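Local coordinates for protein beta-porphyranase A (Bacteroides plebeius, PDB 4AW7) that hydrolyses the beta-D-galactopyranose-(1->4)-alpha-L-galactopyranose-6-sulfate linkages of the red-algal polysaccharide porphyran, at residues F44-T49 and V65-K70. Numbering follows the deposited sequence.
Sequences FNIHST and VGLGRK. With L6S (6-O-sulfo-alpha-L-galactopyranose), chain B; AAL (3,6-anhydro-alpha-L-galactopyranose), chain C.
Phe44 O accepts from Gly66 N at 2.9 Å, and Ile46 N donates to Gly66 O at 3.1 Å. These bonds pair the first two parallel strands of the catalytic barrel, a beta-alpha-beta unit with helix 54-63. Arg69 N donates at 3.3 Å to Ser48 O from above the carbonyl plane. Gly68 CA, after a cis peptide, faces Ile46 O and Ser48 O. Apolar contacts include Ile46 CG2 on Val65 CG1 and Ile46 CG1 against Leu67 CD2. Near the bound glycan, Arg69 NH1 donates to His47 NE2 at 2.9 Å, in the imidazole plane, while Arg69 CB lies over one ring face. CB of His47 points away from 65-70, but chi1 of -171°, opposite the backbone N, returns the ring to Arg69. His47 ND1 donates to sulfate O1S of L6S at 3.0 Å. With an alanine in place of His47, the sulfate would lose this donor and Arg69 NH1 would probably lack this acceptor. Arg69 NH1 also salt-bridges Glu272, the inferred nucleophile; NH2 salt-bridges Glu142 and hydrogen-bonds Asn145 OD1. Lys70 NZ donates to AAL O2 at 2.9 Å, and a water joins it to Thr49 OG1. These bonds are consistent with His47 joining sulfate binding to the catalytic centre through Arg69.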
ATOM      1  N   PHE A  44      -3.516  -7.270  -7.279  1.00  6.34           N
ATOM      2  CA  PHE A  44      -4.756  -8.023  -7.371  1.00  6.43           C
ATOM      3  C   PHE A  44      -4.608  -9.376  -6.719  1.00  6.36           C
ATOM      4  O   PHE A  44      -4.368 -10.393  -7.390  1.00  7.79           O
ATOM      5  CB  PHE A  44      -5.237  -8.073  -8.837  1.00  6.62           C
ATOM      6  CG  PHE A  44      -5.375  -6.702  -9.434  1.00  6.97           C
ATOM      7  CD1 PHE A  44      -6.245  -5.778  -8.859  1.00  8.28           C
ATOM      8  CD2 PHE A  44      -4.556  -6.268 -10.461  1.00  8.07           C
ATOM      9  CE1 PHE A  44      -6.311  -4.476  -9.336  1.00  9.22           C
ATOM     10  CE2 PHE A  44      -4.656  -4.984 -10.936  1.00  8.73           C
ATOM     11  CZ  PHE A  44      -5.537  -4.105 -10.361  1.00  8.23           C
ATOM     12  N   ASN A  45      -4.671  -9.342  -5.403  1.00  6.53           N
ATOM     13  CA  ASN A  45      -4.428 -10.465  -4.510  1.00  6.74           C
ATOM     14  C   ASN A  45      -5.589 -10.547  -3.536  1.00  6.82           C
ATOM     15  O   ASN A  45      -6.313  -9.583  -3.315  1.00  7.63           O
ATOM     16  CB  ASN A  45      -3.117 -10.259  -3.742  1.00  6.48           C
ATOM     17  CG  ASN A  45      -1.921 -10.164  -4.667  1.00  6.51           C
ATOM     18  OD1 ASN A  45      -1.763 -11.012  -5.552  1.00  7.46           O
ATOM     19  ND2 ASN A  45      -1.063  -9.142  -4.511  1.00  7.20           N
ATOM     20  N   ILE A  46      -5.704 -11.708  -2.898  1.00  7.01           N
ATOM     21  CA  ILE A  46      -6.553 -11.877  -1.725  1.00  7.69           C
ATOM     22  C   ILE A  46      -5.665 -12.249  -0.519  1.00  7.29           C
ATOM     23  O   ILE A  46      -4.559 -12.750  -0.663  1.00  7.81           O
ATOM     24  CB  ILE A  46      -7.699 -12.914  -1.900  1.00  7.10           C
ATOM     25  CG1 ILE A  46      -7.174 -14.283  -2.383  1.00  8.15           C
ATOM     26  CG2 ILE A  46      -8.742 -12.362  -2.808  1.00  8.83           C
ATOM     27  CD1 ILE A  46      -8.205 -15.424  -2.375  1.00  9.37           C
ATOM     28  N   HIS A  47      -6.182 -11.975   0.668  1.00  7.00           N
ATOM     29  CA  HIS A  47      -5.495 -12.234   1.926  1.00  6.96           C
ATOM     30  C   HIS A  47      -5.751 -13.686   2.341  1.00  7.26           C
ATOM     31  O   HIS A  47      -6.563 -13.978   3.220  1.00  8.46           O
ATOM     32  CB  HIS A  47      -5.993 -11.217   2.994  1.00  7.71           C
ATOM     33  CG  HIS A  47      -5.199 -11.249   4.254  1.00  7.90           C
ATOM     34  ND1 HIS A  47      -5.386 -12.201   5.221  1.00  8.53           N
ATOM     35  CD2 HIS A  47      -4.154 -10.487   4.681  1.00  8.16           C
ATOM     36  CE1 HIS A  47      -4.508 -12.011   6.201  1.00  8.56           C
ATOM     37  NE2 HIS A  47      -3.741 -10.972   5.904  1.00  8.47           N
ATOM     38  N   SER A  48      -5.121 -14.582   1.607  1.00  7.82           N
ATOM     39  CA  SER A  48      -5.351 -16.016   1.697  1.00  7.83           C
ATOM     40  C   SER A  48      -4.181 -16.752   1.128  1.00  8.44           C
ATOM     41  O   SER A  48      -3.410 -16.203   0.324  1.00  8.94           O
ATOM     42  CB  SER A  48      -6.591 -16.336   0.858  1.00  8.95           C
ATOM     43  OG  SER A  48      -6.962 -17.705   0.904  1.00 10.11           O
ATOM     44  N   THR A  49      -4.078 -18.046   1.466  1.00  9.18           N
ATOM     45  CA  THR A  49      -3.268 -18.972   0.668  1.00 10.40           C
ATOM     46  C   THR A  49      -4.085 -20.217   0.289  1.00 10.53           C
ATOM     47  O   THR A  49      -3.503 -21.257  -0.086  1.00 12.33           O
ATOM     48  CB  THR A  49      -1.968 -19.378   1.360  1.00 10.91           C
ATOM     49  OG1 THR A  49      -2.270 -20.013   2.610  1.00 12.93           O
ATOM     50  CG2 THR A  49      -1.052 -18.176   1.605  1.00 12.90           C
ATOM     51  N   VAL A  65      -6.298 -13.474  -9.994  1.00  8.42           N
ATOM     52  CA  VAL A  65      -5.937 -12.993  -8.683  1.00  7.93           C
ATOM     53  C   VAL A  65      -4.801 -13.868  -8.114  1.00  7.86           C
ATOM     54  O   VAL A  65      -4.776 -15.082  -8.339  1.00  8.33           O
ATOM     55  CB  VAL A  65      -7.189 -13.011  -7.772  1.00  8.33           C
ATOM     56  CG1 VAL A  65      -6.872 -12.588  -6.328  1.00  9.16           C
ATOM     57  CG2 VAL A  65      -8.220 -12.099  -8.384  1.00 11.06           C
ATOM     58  N   GLY A  66      -3.884 -13.263  -7.357  1.00  7.95           N
ATOM     59  CA  GLY A  66      -2.760 -13.932  -6.712  1.00  7.43           C
ATOM     60  C   GLY A  66      -2.889 -13.963  -5.202  1.00  8.61           C
ATOM     61  O   GLY A  66      -3.895 -13.553  -4.606  1.00  7.81           O
ATOM     62  N   LEU A  67      -1.829 -14.500  -4.605  1.00 12.00           N
ATOM     63  CA  LEU A  67      -1.735 -14.620  -3.139  1.00 14.35           C
ATOM     64  C   LEU A  67      -0.621 -13.725  -2.639  1.00 13.30           C
ATOM     65  O   LEU A  67       0.244 -13.326  -3.406  1.00 11.05           O
ATOM     66  CB  LEU A  67      -1.422 -16.080  -2.774  1.00 14.25           C
ATOM     67  CG  LEU A  67      -2.350 -17.097  -3.443  1.00 12.32           C
ATOM     68  CD1 LEU A  67      -1.786 -18.490  -3.087  1.00 13.91           C
ATOM     69  CD2 LEU A  67      -3.828 -16.946  -3.065  1.00 12.35           C
ATOM     70  N   GLY A  68      -0.589 -13.367  -1.363  1.00  8.46           N
ATOM     71  CA  GLY A  68      -1.559 -13.684  -0.357  1.00  8.50           C
ATOM     72  C   GLY A  68      -0.892 -13.620   0.989  1.00  7.62           C
ATOM     73  O   GLY A  68       0.177 -13.064   1.099  1.00  7.67           O
ATOM     74  N   ARG A  69      -1.532 -14.149   2.019  1.00  7.21           N
ATOM     75  CA  ARG A  69      -1.023 -14.029   3.391  1.00  7.07           C
ATOM     76  C   ARG A  69      -1.592 -15.157   4.231  1.00  7.68           C
ATOM     77  O   ARG A  69      -2.736 -15.546   4.040  1.00  8.79           O
ATOM     78  CB  ARG A  69      -1.368 -12.634   3.989  1.00  7.10           C
ATOM     79  CG  ARG A  69      -0.627 -12.255   5.250  1.00  7.28           C
ATOM     80  CD  ARG A  69      -0.389 -10.795   5.293  1.00  7.36           C
ATOM     81  NE  ARG A  69       0.264 -10.242   6.482  1.00  7.47           N
ATOM     82  CZ  ARG A  69      -0.385  -9.653   7.491  1.00  7.35           C
ATOM     83  NH1 ARG A  69      -1.701  -9.740   7.606  1.00  7.15           N
ATOM     84  NH2 ARG A  69       0.326  -8.991   8.392  1.00  7.53           N
ATOM     85  N   LYS A  70      -0.771 -15.659   5.156  1.00  8.14           N
ATOM     86  CA  LYS A  70      -1.143 -16.756   6.013  1.00  9.61           C
ATOM     87  C   LYS A  70      -0.505 -16.582   7.376  1.00  8.78           C
ATOM     88  O   LYS A  70       0.672 -16.276   7.451  1.00  9.70           O
ATOM     89  CB  LYS A  70      -0.606 -18.060   5.389  1.00 11.70           C
ATOM     90  CG  LYS A  70      -0.763 -19.268   6.191  1.00 17.42           C
ATOM     91  CD  LYS A  70      -2.133 -19.793   6.096  1.00 19.42           C
ATOM     92  CE  LYS A  70      -2.177 -21.308   6.389  1.00 20.69           C
ATOM     93  NZ  LYS A  70      -3.626 -21.749   6.324  1.00 22.66           N
TER
HETATM   94  O1S L6S B   2      -7.624 -13.824   6.382  1.00 14.48           O
HETATM   95  O2S L6S B   2      -9.953 -14.127   7.107  1.00 12.80           O
HETATM   96  O3S L6S B   2      -8.131 -15.454   8.084  1.00 14.13           O
HETATM   97  C1  L6S B   2      -5.528 -10.463  11.292  1.00 13.44           C
HETATM   98  C2  L6S B   2      -5.557 -11.373  12.499  1.00 13.96           C
HETATM   99  C3  L6S B   2      -6.952 -12.004  12.630  1.00 14.33           C
HETATM  100  C4  L6S B   2      -7.274 -12.796  11.307  1.00 14.31           C
HETATM  101  C5  L6S B   2      -7.145 -11.825  10.127  1.00 12.63           C
HETATM  102  C6  L6S B   2      -7.100 -12.624   8.805  1.00 11.41           C
HETATM  103  O2  L6S B   2      -5.160 -10.674  13.697  1.00 17.36           O
HETATM  104  O3  L6S B   2      -7.041 -12.874  13.768  1.00 16.25           O
HETATM  105  O4  L6S B   2      -6.330 -13.872  11.194  1.00 13.21           O
HETATM  106  O5  L6S B   2      -5.913 -11.096  10.096  1.00 13.22           O
HETATM  107  O6  L6S B   2      -8.404 -13.115   8.536  1.00 14.66           O
HETATM  108  S1  L6S B   2      -8.538 -14.175   7.438  0.70  9.51           S
HETATM  109  C1  AAL C   4      -6.073 -19.807  10.342  1.00 15.31           C
HETATM  110  C2  AAL C   4      -5.843 -20.430   8.987  1.00 17.77           C
HETATM  111  C3  AAL C   4      -5.959 -21.926   9.128  1.00 18.29           C
HETATM  112  C4  AAL C   4      -4.903 -22.377  10.109  1.00 18.14           C
HETATM  113  C5  AAL C   4      -5.555 -21.904  11.384  1.00 17.26           C
HETATM  114  C6  AAL C   4      -7.005 -22.310  11.212  1.00 18.43           C
HETATM  115  O2  AAL C   4      -4.576 -20.073   8.469  1.00 18.58           O
HETATM  116  O3  AAL C   4      -7.190 -22.247   9.785  1.00 20.44           O
HETATM  117  O4  AAL C   4      -4.808 -23.811  10.128  1.00 20.09           O
HETATM  118  O5  AAL C   4      -5.469 -20.475  11.454  1.00 15.36           O
HETATM  119  O   HOH W   1       0.675 -12.289  -5.904  1.00  8.54           O
HETATM  120  O   HOH W   2      -4.138 -21.734   3.528  1.00 25.29           O